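Local structure of mRNA-binding protein PUF3 (Saccharomyces cerevisiae, 3K49) at residues K84-G89 with D99-N104; Q93-V98 with S127-E132; K120-I125 with I154-E159; F168-L173 with S199-S204. The protein binds 3' untranslated regions of mRNAs, mainly those encoding mitochondrial proteins, and promotes decay of COX17 mRNA by speeding its deadenylation. All coordinates share one frame; numbering follows the deposited sequence.

Overall arrangement
The chain is the Pumilio homology domain of PUF3, an all-helical crescent of repeats that holds RNA. From the N terminus, contact 1 closes a short loop, packing the end of helix 79-88 against the end of helix 91-101. Contact 2 starts from helix 91-101 inside that loop and reaches forward to helix 127-134, so contacts 1 and 2 cross. Contact 3 follows contact 1 in series but crosses contact 2, joining helix 114-124 to helix 150-160 near the bound RNA. Contact 4 comes last, linking helix 167-173 to helix 199-207, and touches contact 3 through Ile-158 and Ile-169. In all four, the touching residues belong to successive Pumilio repeats.

Contact 1 of 4, residues K84-G89 with D99-N104; sequences KFFEFG and DQFKGN
Phe-101, whose ring meets that of Phe-86, also fixes the turn that follows it: its carbonyl O accepts a bond of 2.7 Å from the backbone N of Asn-104, closing a type II beta turn over Lys-102 and Gly-103. The side chain of Asn-104 ties the turn to the residue before it, ND2 lying 3.0 Å from the O of Gln-100 and standing above that carbonyl plane in a bent bond of 132°. Ahead of this turn the two phenylalanine side chains approach from opposite directions. Each has CG anti to its own carbonyl carbon (chi1 -78° in Phe-86), which sends the rings into the space between helix 79-88 and helix 91-101. They meet rim to rim, with CZ of Phe-86 3.4 Å from CE2 of Phe-101 and the planes turned 39° apart, so the pair is neither an offset stack nor a T-shaped one. CE2 of Phe-101 lies near the plane of the Phe-86 ring, at its edge. This is the buried interior of the Pumilio helical repeats, where helix 114-124 adds to the packing through Ala-121 against Phe-86 and Val-117 and Ile-118 against Phe-101. With an alanine in place of Phe-86, the rim of Phe-101 would probably be left without its mate and a gap would open beside Ala-121. From within the turn, NZ of Lys-102 reaches back to form a salt bridge with OD1 of Asp-99 at 3.1 Å, weak as a hydrogen bond.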
# COMPACT_ATOMS: atom_id res chain seq x y z
N LYS A 84 17.10 17.50 1.46
CA LYS A 84 16.84 18.68 2.29
C LYS A 84 16.88 19.94 1.46
O LYS A 84 16.23 20.92 1.78
CB LYS A 84 17.79 18.80 3.48
CG LYS A 84 17.55 17.81 4.59
CD LYS A 84 16.25 18.08 5.30
CE LYS A 84 15.78 16.81 5.97
NZ LYS A 84 15.94 15.62 5.06
N PHE A 85 17.63 19.92 0.37
CA PHE A 85 17.60 21.09 -0.49
C PHE A 85 16.28 21.24 -1.26
O PHE A 85 15.91 22.36 -1.64
CB PHE A 85 18.84 21.14 -1.40
CG PHE A 85 20.02 21.79 -0.73
CD1 PHE A 85 21.10 21.02 -0.29
CD2 PHE A 85 20.04 23.16 -0.49
CE1 PHE A 85 22.18 21.61 0.35
CE2 PHE A 85 21.11 23.77 0.14
CZ PHE A 85 22.19 22.99 0.57
N PHE A 86 15.56 20.13 -1.49
CA PHE A 86 14.22 20.24 -2.07
C PHE A 86 13.20 20.72 -1.02
O PHE A 86 12.28 21.46 -1.31
CB PHE A 86 13.76 18.93 -2.74
CG PHE A 86 14.37 18.69 -4.10
CD1 PHE A 86 15.32 17.68 -4.28
CD2 PHE A 86 14.00 19.47 -5.19
CE1 PHE A 86 15.89 17.46 -5.53
CE2 PHE A 86 14.56 19.26 -6.45
CZ PHE A 86 15.50 18.25 -6.62
N GLU A 87 13.40 20.28 0.21
CA GLU A 87 12.55 20.67 1.32
C GLU A 87 12.80 22.12 1.83
O GLU A 87 11.86 22.88 2.11
CB GLU A 87 12.75 19.66 2.45
CG GLU A 87 11.79 19.77 3.61
CD GLU A 87 11.89 18.57 4.55
OE1 GLU A 87 11.11 18.49 5.52
OE2 GLU A 87 12.76 17.70 4.31
N PHE A 88 14.06 22.50 1.96
CA PHE A 88 14.40 23.79 2.58
C PHE A 88 15.08 24.73 1.61
O PHE A 88 15.48 25.82 1.99
CB PHE A 88 15.28 23.58 3.82
CG PHE A 88 14.58 22.83 4.91
CD1 PHE A 88 14.86 21.50 5.16
CD2 PHE A 88 13.57 23.45 5.64
CE1 PHE A 88 14.17 20.80 6.15
CE2 PHE A 88 12.87 22.76 6.63
CZ PHE A 88 13.18 21.43 6.88
N GLY A 89 15.18 24.31 0.35
CA GLY A 89 15.90 25.08 -0.65
C GLY A 89 15.07 26.20 -1.25
O GLY A 89 13.85 26.23 -1.10
N ASP A 99 17.53 20.73 -13.17
CA ASP A 99 18.25 20.82 -14.42
C ASP A 99 19.41 19.84 -14.50
O ASP A 99 19.88 19.52 -15.59
CB ASP A 99 18.72 22.25 -14.66
CG ASP A 99 17.57 23.24 -14.70
OD1 ASP A 99 16.40 22.79 -14.75
OD2 ASP A 99 17.83 24.47 -14.68
N GLN A 100 19.87 19.35 -13.35
CA GLN A 100 20.85 18.27 -13.34
C GLN A 100 20.21 16.88 -13.45
O GLN A 100 20.90 15.88 -13.65
CB GLN A 100 21.72 18.33 -12.09
CG GLN A 100 22.80 19.39 -12.15
CD GLN A 100 23.68 19.35 -10.94
OE1 GLN A 100 24.00 18.28 -10.43
NE2 GLN A 100 24.08 20.53 -10.45
N PHE A 101 18.89 16.82 -13.28
CA PHE A 101 18.18 15.54 -13.35
C PHE A 101 17.74 15.27 -14.79
O PHE A 101 17.69 14.11 -15.22
CB PHE A 101 16.99 15.49 -12.39
CG PHE A 101 17.38 15.50 -10.93
CD1 PHE A 101 18.69 15.23 -10.54
CD2 PHE A 101 16.43 15.77 -9.95
CE1 PHE A 101 19.06 15.23 -9.19
CE2 PHE A 101 16.78 15.77 -8.60
CZ PHE A 101 18.10 15.50 -8.22
N LYS A 102 17.44 16.34 -15.52
CA LYS A 102 17.04 16.24 -16.93
C LYS A 102 17.98 15.36 -17.73
O LYS A 102 19.19 15.58 -17.74
CB LYS A 102 16.95 17.63 -17.57
CG LYS A 102 15.75 18.45 -17.12
CD LYS A 102 15.73 19.78 -17.86
CE LYS A 102 15.23 20.93 -16.98
NZ LYS A 102 15.47 22.25 -17.62
N GLY A 103 17.41 14.37 -18.41
CA GLY A 103 18.17 13.41 -19.20
C GLY A 103 18.67 12.24 -18.38
O GLY A 103 19.28 11.32 -18.92
N ASN A 104 18.41 12.27 -17.07
CA ASN A 104 18.92 11.25 -16.16
C ASN A 104 17.86 10.61 -15.31
O ASN A 104 18.18 9.83 -14.41
CB ASN A 104 19.98 11.84 -15.23
CG ASN A 104 21.09 12.54 -16.00
OD1 ASN A 104 21.83 11.91 -16.74
ND2 ASN A 104 21.19 13.86 -15.82

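Contact 2 of 4, residues Q93-V98 with S127-E132; sequences QKNTLV and SNQRIE
Gln-129 reaches across to Asn-95 and joins the two helices by a single side-chain bond, its NE2 lying 3.1 Å from OD1 of Asn-95. The N-H points well at its acceptor (159°), and the oxygen lies close to the amide plane of Gln-129. Seen from Asn-95 the approach is different: NE2 stands above the carbonyl plane, 52° out of it. The two side chains cross at about a right angle, with their amide planes strongly inclined to each other. Val-98 lies beside the same amide, its CG1 4.0 Å from NE2 and 4.2 Å from CG of Gln-129, so the glutamine rests on a methyl group while its nitrogen is engaged with Asn-95. The reach comes from a chain that is extended beyond CG, after a first torsion (chi1 -80°) that places CG anti to the carbonyl carbon. A leucine in place of Gln-129 could still touch Val-98 but would probably leave OD1 of Asn-95 without this donor and its amide freer to turn.

In the next shell, Val-98 packs on Ile-125 and Phe-86, which ties its position to the layer of helices behind it. The start of helix 127-134 is held by a bond from the N of Gln-129 to OD1 of Asp-126, while Arg-130 turns back to make a weak bond with the O of Leu-122. With its nearest atom about 14 Å from the RNA, the arrangement joins Pumilio repeats 2 and 3 on the outer, convex side of the superhelical PUF fold.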
# COMPACT_ATOMS: atom_id res chain seq x y z
N GLN A 93 17.61 27.18 -6.25
CA GLN A 93 18.37 25.97 -5.92
C GLN A 93 17.66 24.70 -6.40
O GLN A 93 18.28 23.80 -6.95
CB GLN A 93 18.67 25.91 -4.42
CG GLN A 93 19.77 26.88 -4.04
CD GLN A 93 19.81 27.23 -2.57
OE1 GLN A 93 18.91 26.88 -1.80
NE2 GLN A 93 20.84 27.94 -2.17
N LYS A 94 16.36 24.64 -6.18
CA LYS A 94 15.57 23.54 -6.66
C LYS A 94 15.67 23.43 -8.19
O LYS A 94 15.91 22.34 -8.70
CB LYS A 94 14.12 23.67 -6.16
CG LYS A 94 14.01 23.44 -4.66
CD LYS A 94 12.58 23.27 -4.20
CE LYS A 94 12.00 24.53 -3.60
NZ LYS A 94 10.78 24.23 -2.77
N ASN A 95 15.51 24.54 -8.90
CA ASN A 95 15.60 24.55 -10.36
C ASN A 95 16.94 24.01 -10.85
O ASN A 95 17.02 23.30 -11.85
CB ASN A 95 15.41 25.96 -10.92
CG ASN A 95 14.00 26.49 -10.71
OD1 ASN A 95 13.08 25.75 -10.35
ND2 ASN A 95 13.82 27.80 -10.92
N THR A 96 17.99 24.34 -10.12
CA THR A 96 19.33 23.92 -10.50
C THR A 96 19.51 22.41 -10.40
O THR A 96 20.15 21.81 -11.26
CB THR A 96 20.38 24.63 -9.63
OG1 THR A 96 20.40 26.03 -9.96
CG2 THR A 96 21.77 24.03 -9.83
N LEU A 97 18.98 21.82 -9.35
CA LEU A 97 19.04 20.38 -9.16
C LEU A 97 18.21 19.67 -10.22
O LEU A 97 18.63 18.66 -10.80
CB LEU A 97 18.52 20.01 -7.78
CG LEU A 97 19.28 20.55 -6.58
CD1 LEU A 97 18.58 20.12 -5.28
CD2 LEU A 97 20.72 20.09 -6.62
N VAL A 98 17.01 20.20 -10.48
CA VAL A 98 16.14 19.65 -11.50
C VAL A 98 16.87 19.63 -12.84
O VAL A 98 16.85 18.63 -13.55
CB VAL A 98 14.82 20.43 -11.61
CG1 VAL A 98 14.06 20.04 -12.86
CG2 VAL A 98 13.95 20.18 -10.39
N SER A 127 4.56 21.96 -10.75
CA SER A 127 3.80 20.95 -11.46
C SER A 127 4.40 20.65 -12.83
O SER A 127 4.44 19.50 -13.26
CB SER A 127 2.33 21.35 -11.57
OG SER A 127 2.14 22.32 -12.58
N ASN A 128 4.90 21.69 -13.50
CA ASN A 128 5.47 21.52 -14.84
C ASN A 128 6.78 20.76 -14.84
O ASN A 128 7.08 20.02 -15.77
CB ASN A 128 5.68 22.88 -15.50
CG ASN A 128 4.38 23.62 -15.71
OD1 ASN A 128 3.35 23.02 -16.03
ND2 ASN A 128 4.41 24.94 -15.53
N GLN A 129 7.58 20.96 -13.79
CA GLN A 129 8.84 20.25 -13.69
C GLN A 129 8.60 18.78 -13.38
O GLN A 129 9.37 17.93 -13.82
CB GLN A 129 9.74 20.88 -12.62
CG GLN A 129 10.46 22.12 -13.10
CD GLN A 129 11.03 22.94 -11.98
OE1 GLN A 129 10.42 23.11 -10.92
NE2 GLN A 129 12.22 23.49 -12.21
N ARG A 130 7.53 18.47 -12.65
CA ARG A 130 7.19 17.08 -12.36
C ARG A 130 6.98 16.29 -13.64
O ARG A 130 7.63 15.27 -13.89
CB ARG A 130 5.93 17.00 -11.51
CG ARG A 130 6.13 17.33 -10.08
CD ARG A 130 4.78 17.44 -9.41
NE ARG A 130 4.88 18.32 -8.25
CZ ARG A 130 3.87 19.02 -7.77
NH1 ARG A 130 2.68 18.94 -8.34
NH2 ARG A 130 4.07 19.82 -6.72
N ILE A 131 6.07 16.78 -14.47
CA ILE A 131 5.69 16.08 -15.69
C ILE A 131 6.89 16.04 -16.66
O ILE A 131 7.15 15.03 -17.32
CB ILE A 131 4.41 16.69 -16.34
CG1 ILE A 131 4.07 15.95 -17.63
CG2 ILE A 131 4.57 18.18 -16.58
CD1 ILE A 131 3.89 14.44 -17.44
N GLU A 132 7.63 17.13 -16.69
CA GLU A 132 8.82 17.22 -17.53
C GLU A 132 9.81 16.10 -17.22
O GLU A 132 10.34 15.46 -18.13
CB GLU A 132 9.48 18.58 -17.33
CG GLU A 132 10.53 18.97 -18.34
CD GLU A 132 11.18 20.31 -17.99
OE1 GLU A 132 12.42 20.43 -18.13
OE2 GLU A 132 10.46 21.24 -17.55

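Contact 3 of 4, residues K120-I125 with I154-E159; sequences KALEYI and IQKAIE. With nucleotides of chain B.
Lys-156 and Glu-123 supply the ionic part of this contact, a salt bridge in which NZ of the lysine lies 2.9 Å from OE2 of the glutamate. The two side chains cross at about a right angle, and the ammonium group meets the oxygen from above the carboxylate plane. Lys-156 gets there by starting with CG anti to the backbone N (chi1 -175°) and then bending at both chi2 and chi3, which carries its NZ to Glu-123.

The apolar part lies along the stem of that same lysine. CD1 of Leu-122 touches CG of Lys-156 at 3.7 Å and comes within 4.0 Å of the backbone N of Ala-157, the leucine and lysine sliding past each other in opposite directions. Val-134 covers Leu-122 and Ala-157. The helical segments 120-124 and 154-159 run nearly parallel, 7° apart, with their axes 9.8 Å from each other.

Hydrogen bonding to RNA falls to Gln-155. Its OE1 accepts a bond of 2.9 Å from N6 of adenosine A7 of chain B, and its NE2 gives one of 2.9 Å to N7 of that base, both nearly straight. The amide thus reads the Hoogsteen edge of the adenine.

Lys-120 pairs with Glu-87, and Glu-159 with Arg-192, so similar ion pairs join helix 79-88 to helix 114-124 and helix 150-160 to helix 186-196. With the amide oriented in this way, the donor and acceptor of Gln-155 match the amino group and N7 of adenine, consistent with selection for that base.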
# COMPACT_ATOMS: atom_id res chain seq x y z
N LYS A 120 11.45 12.56 -3.43
CA LYS A 120 11.31 13.75 -2.61
C LYS A 120 11.09 14.96 -3.53
O LYS A 120 10.29 15.85 -3.23
CB LYS A 120 12.51 13.97 -1.69
CG LYS A 120 12.30 15.08 -0.61
CD LYS A 120 11.50 14.56 0.61
CE LYS A 120 11.37 15.61 1.71
NZ LYS A 120 12.68 16.04 2.34
N ALA A 121 11.79 14.97 -4.66
CA ALA A 121 11.71 16.09 -5.58
C ALA A 121 10.31 16.29 -6.17
O ALA A 121 9.83 17.42 -6.25
CB ALA A 121 12.75 15.96 -6.68
N LEU A 122 9.66 15.20 -6.55
CA LEU A 122 8.31 15.26 -7.11
C LEU A 122 7.32 15.93 -6.15
O LEU A 122 6.44 16.69 -6.54
CB LEU A 122 7.82 13.84 -7.49
CG LEU A 122 8.58 13.15 -8.62
CD1 LEU A 122 8.11 11.70 -8.84
CD2 LEU A 122 8.47 13.97 -9.90
N GLU A 123 7.50 15.63 -4.87
CA GLU A 123 6.76 16.30 -3.82
C GLU A 123 6.95 17.82 -3.75
O GLU A 123 6.03 18.54 -3.32
CB GLU A 123 7.16 15.69 -2.47
CG GLU A 123 6.35 14.49 -2.05
CD GLU A 123 6.86 13.90 -0.75
OE1 GLU A 123 7.84 14.45 -0.23
OE2 GLU A 123 6.29 12.90 -0.25
N TYR A 124 8.13 18.32 -4.13
CA TYR A 124 8.45 19.74 -3.86
C TYR A 124 8.57 20.69 -5.04
O TYR A 124 8.47 21.89 -4.86
CB TYR A 124 9.68 19.87 -2.95
CG TYR A 124 9.39 19.50 -1.53
CD1 TYR A 124 8.90 20.44 -0.63
CD2 TYR A 124 9.58 18.19 -1.08
CE1 TYR A 124 8.63 20.11 0.67
CE2 TYR A 124 9.31 17.85 0.23
CZ TYR A 124 8.83 18.82 1.11
OH TYR A 124 8.54 18.49 2.42
N ILE A 125 8.79 20.18 -6.25
CA ILE A 125 8.99 21.06 -7.41
C ILE A 125 7.67 21.48 -8.05
O ILE A 125 6.59 21.01 -7.66
CB ILE A 125 9.93 20.41 -8.44
CG1 ILE A 125 9.32 19.12 -8.97
CG2 ILE A 125 11.25 20.09 -7.78
CD1 ILE A 125 10.15 18.42 -10.02
N ILE A 154 7.12 5.61 -9.93
CA ILE A 154 5.86 5.51 -10.65
C ILE A 154 4.67 5.86 -9.75
O ILE A 154 3.85 6.70 -10.13
CB ILE A 154 5.63 4.09 -11.23
CG1 ILE A 154 6.70 3.78 -12.28
CG2 ILE A 154 4.21 4.01 -11.84
CD1 ILE A 154 6.81 4.86 -13.37
N GLN A 155 4.58 5.24 -8.58
CA GLN A 155 3.50 5.49 -7.63
C GLN A 155 3.50 6.98 -7.22
O GLN A 155 2.46 7.64 -7.20
CB GLN A 155 3.67 4.62 -6.38
CG GLN A 155 3.24 3.16 -6.52
CD GLN A 155 3.61 2.33 -5.29
OE1 GLN A 155 3.08 2.55 -4.21
NE2 GLN A 155 4.53 1.38 -5.46
N LYS A 156 4.68 7.49 -6.90
CA LYS A 156 4.84 8.88 -6.53
C LYS A 156 4.35 9.80 -7.66
O LYS A 156 3.63 10.79 -7.42
CB LYS A 156 6.31 9.16 -6.19
CG LYS A 156 6.56 10.57 -5.67
CD LYS A 156 5.70 10.92 -4.46
CE LYS A 156 6.16 10.13 -3.25
NZ LYS A 156 5.64 10.69 -1.98
N ALA A 157 4.74 9.48 -8.89
CA ALA A 157 4.28 10.22 -10.05
C ALA A 157 2.74 10.21 -10.16
O ALA A 157 2.11 11.24 -10.42
CB ALA A 157 4.92 9.70 -11.32
N ILE A 158 2.14 9.05 -9.95
CA ILE A 158 0.67 8.99 -9.97
C ILE A 158 0.02 9.85 -8.87
O ILE A 158 -1.04 10.44 -9.07
CB ILE A 158 0.15 7.54 -9.89
CG1 ILE A 158 0.59 6.75 -11.11
CG2 ILE A 158 -1.36 7.53 -9.75
CD1 ILE A 158 0.57 5.30 -10.91
N GLU A 159 0.66 9.92 -7.71
CA GLU A 159 0.15 10.68 -6.58
C GLU A 159 0.30 12.19 -6.75
O GLU A 159 -0.52 12.96 -6.23
CB GLU A 159 0.84 10.24 -5.28
CG GLU A 159 0.44 8.84 -4.85
CD GLU A 159 1.44 8.23 -3.90
OE1 GLU A 159 2.22 8.99 -3.29
OE2 GLU A 159 1.44 6.98 -3.77
P A B 7 6.50 -6.68 2.15
OP1 A B 7 7.83 -7.30 2.35
OP2 A B 7 5.78 -6.09 3.31
O5' A B 7 6.65 -5.57 1.00
C5' A B 7 6.88 -5.99 -0.33
C4' A B 7 7.57 -4.91 -1.15
O4' A B 7 6.60 -3.93 -1.60
C3' A B 7 8.72 -4.11 -0.55
O3' A B 7 9.73 -4.02 -1.55
C2' A B 7 8.11 -2.71 -0.43
O2' A B 7 9.05 -1.63 -0.47
C1' A B 7 7.28 -2.71 -1.71
N9 A B 7 6.31 -1.64 -1.90
C8 A B 7 6.10 -0.97 -3.07
N7 A B 7 5.19 -0.03 -2.99
C5 A B 7 4.77 -0.10 -1.67
C6 A B 7 3.82 0.64 -0.96
N6 A B 7 3.08 1.60 -1.52
N1 A B 7 3.64 0.34 0.35
C2 A B 7 4.38 -0.66 0.89
N3 A B 7 5.29 -1.44 0.31
C4 A B 7 5.44 -1.09 -0.98

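Contact 4 of 4, residues F168-L173 with S199-S204; sequences FILSSL and SEDQES
Leu-170 points across at helix 199-207 and sets one methyl group, CD2, between two side chains a helical turn apart, Asp-201 and Ser-204. The methyl is 3.7 Å from OD1 of Asp-201 and equally 3.7 Å from OG of Ser-204, with CB of Asp-201 at 3.9 Å and CB of Ser-204 at 4.0 Å. No hydrogen bond crosses here; an apolar branch simply rests against the carbon and oxygen atoms of two polar residues. The direction of the leucine follows from CG lying anti to its backbone N (chi1 -156°), which extends the side chain away from its own helix. Ser-204 likewise carries OG anti to the backbone N, bringing the hydroxyl to the methyl, whereas Asp-201 crosses the leucine at a slant.

The carboxylate of Asp-201 has its polar partner just before its own helix, where OD2 accepts a bond from the N of Ser-198; this leaves OD1 directed at Leu-170. Behind the leucine, Leu-193 of helix 186-196 packs against it and against Ile-169 and Leu-173. Within helix 167-173, OG of Ser-172 bonds to the O of Phe-168 at 2.6 Å.

The contact is small and lies at the surface, its nearest atom about 14 Å from the RNA. It joins Leu-170 of Pumilio repeat 4 to repeat 5 within the outer row of helices that forms the convex side of the PUF superhelix.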
# COMPACT_ATOMS: atom_id res chain seq x y z
N PHE A 168 0.42 7.82 -20.92
CA PHE A 168 1.37 6.77 -21.29
C PHE A 168 1.54 5.69 -20.22
O PHE A 168 2.20 4.67 -20.46
CB PHE A 168 2.73 7.39 -21.60
CG PHE A 168 3.24 8.29 -20.52
CD1 PHE A 168 3.99 7.78 -19.48
CD2 PHE A 168 2.95 9.64 -20.55
CE1 PHE A 168 4.46 8.61 -18.48
CE2 PHE A 168 3.42 10.49 -19.55
CZ PHE A 168 4.17 9.98 -18.51
N ILE A 169 0.97 5.90 -19.05
CA ILE A 169 1.06 4.88 -18.01
C ILE A 169 0.13 3.72 -18.35
O ILE A 169 0.58 2.61 -18.64
CB ILE A 169 0.78 5.44 -16.60
CG1 ILE A 169 1.89 6.40 -16.19
CG2 ILE A 169 0.71 4.30 -15.60
CD1 ILE A 169 1.86 6.78 -14.72
N LEU A 170 -1.17 3.99 -18.35
CA LEU A 170 -2.15 2.95 -18.65
C LEU A 170 -2.00 2.40 -20.07
O LEU A 170 -2.10 1.19 -20.28
CB LEU A 170 -3.58 3.45 -18.44
CG LEU A 170 -4.54 2.30 -18.18
CD1 LEU A 170 -4.07 1.53 -16.97
CD2 LEU A 170 -5.94 2.81 -17.97
N SER A 171 -1.73 3.28 -21.03
CA SER A 171 -1.59 2.86 -22.41
C SER A 171 -0.47 1.85 -22.55
O SER A 171 -0.46 1.05 -23.49
CB SER A 171 -1.36 4.06 -23.32
OG SER A 171 0.02 4.42 -23.35
N SER A 172 0.48 1.87 -21.62
CA SER A 172 1.59 0.92 -21.64
C SER A 172 1.23 -0.37 -20.91
O SER A 172 1.92 -1.37 -21.03
CB SER A 172 2.85 1.51 -20.99
OG SER A 172 3.32 2.65 -21.69
N LEU A 173 0.14 -0.34 -20.15
CA LEU A 173 -0.22 -1.48 -19.32
C LEU A 173 -1.25 -2.41 -19.96
O LEU A 173 -1.34 -3.58 -19.58
CB LEU A 173 -0.74 -1.00 -17.96
CG LEU A 173 0.29 -0.90 -16.84
CD1 LEU A 173 1.43 -0.05 -17.27
CD2 LEU A 173 -0.35 -0.34 -15.58
N SER A 199 -12.78 7.84 -14.51
CA SER A 199 -13.77 6.77 -14.61
C SER A 199 -13.47 5.82 -15.77
O SER A 199 -13.72 4.62 -15.68
CB SER A 199 -15.18 7.34 -14.76
OG SER A 199 -16.08 6.30 -15.10
N GLU A 200 -12.92 6.36 -16.85
CA GLU A 200 -12.58 5.57 -18.02
C GLU A 200 -11.36 4.69 -17.77
O GLU A 200 -11.33 3.52 -18.16
CB GLU A 200 -12.33 6.48 -19.23
CG GLU A 200 -13.51 7.40 -19.57
CD GLU A 200 -13.79 8.44 -18.48
OE1 GLU A 200 -12.99 9.39 -18.33
OE2 GLU A 200 -14.83 8.29 -17.78
N ASP A 201 -10.35 5.26 -17.11
CA ASP A 201 -9.18 4.48 -16.73
C ASP A 201 -9.59 3.29 -15.88
O ASP A 201 -9.14 2.17 -16.11
CB ASP A 201 -8.19 5.34 -15.95
CG ASP A 201 -7.59 6.45 -16.78
OD1 ASP A 201 -7.38 6.23 -18.00
OD2 ASP A 201 -7.32 7.55 -16.21
N GLN A 202 -10.46 3.54 -14.90
CA GLN A 202 -10.95 2.48 -14.02
C GLN A 202 -11.68 1.40 -14.80
O GLN A 202 -11.58 0.22 -14.49
CB GLN A 202 -11.85 3.05 -12.92
CG GLN A 202 -11.19 4.13 -12.09
CD GLN A 202 -12.10 4.67 -11.01
OE1 GLN A 202 -12.99 3.98 -10.52
NE2 GLN A 202 -11.86 5.91 -10.62
N GLU A 203 -12.42 1.81 -15.83
CA GLU A 203 -13.16 0.88 -16.67
C GLU A 203 -12.17 0.00 -17.42
O GLU A 203 -12.29 -1.22 -17.42
CB GLU A 203 -14.09 1.64 -17.62
CG GLU A 203 -14.96 0.75 -18.49
CD GLU A 203 -15.87 1.54 -19.41
OE1 GLU A 203 -15.82 2.79 -19.37
OE2 GLU A 203 -16.63 0.91 -20.18
N SER A 204 -11.17 0.63 -18.02
CA SER A 204 -10.13 -0.08 -18.77
C SER A 204 -9.40 -1.11 -17.92
O SER A 204 -8.97 -2.16 -18.42
CB SER A 204 -9.14 0.92 -19.36
OG SER A 204 -7.96 0.25 -19.80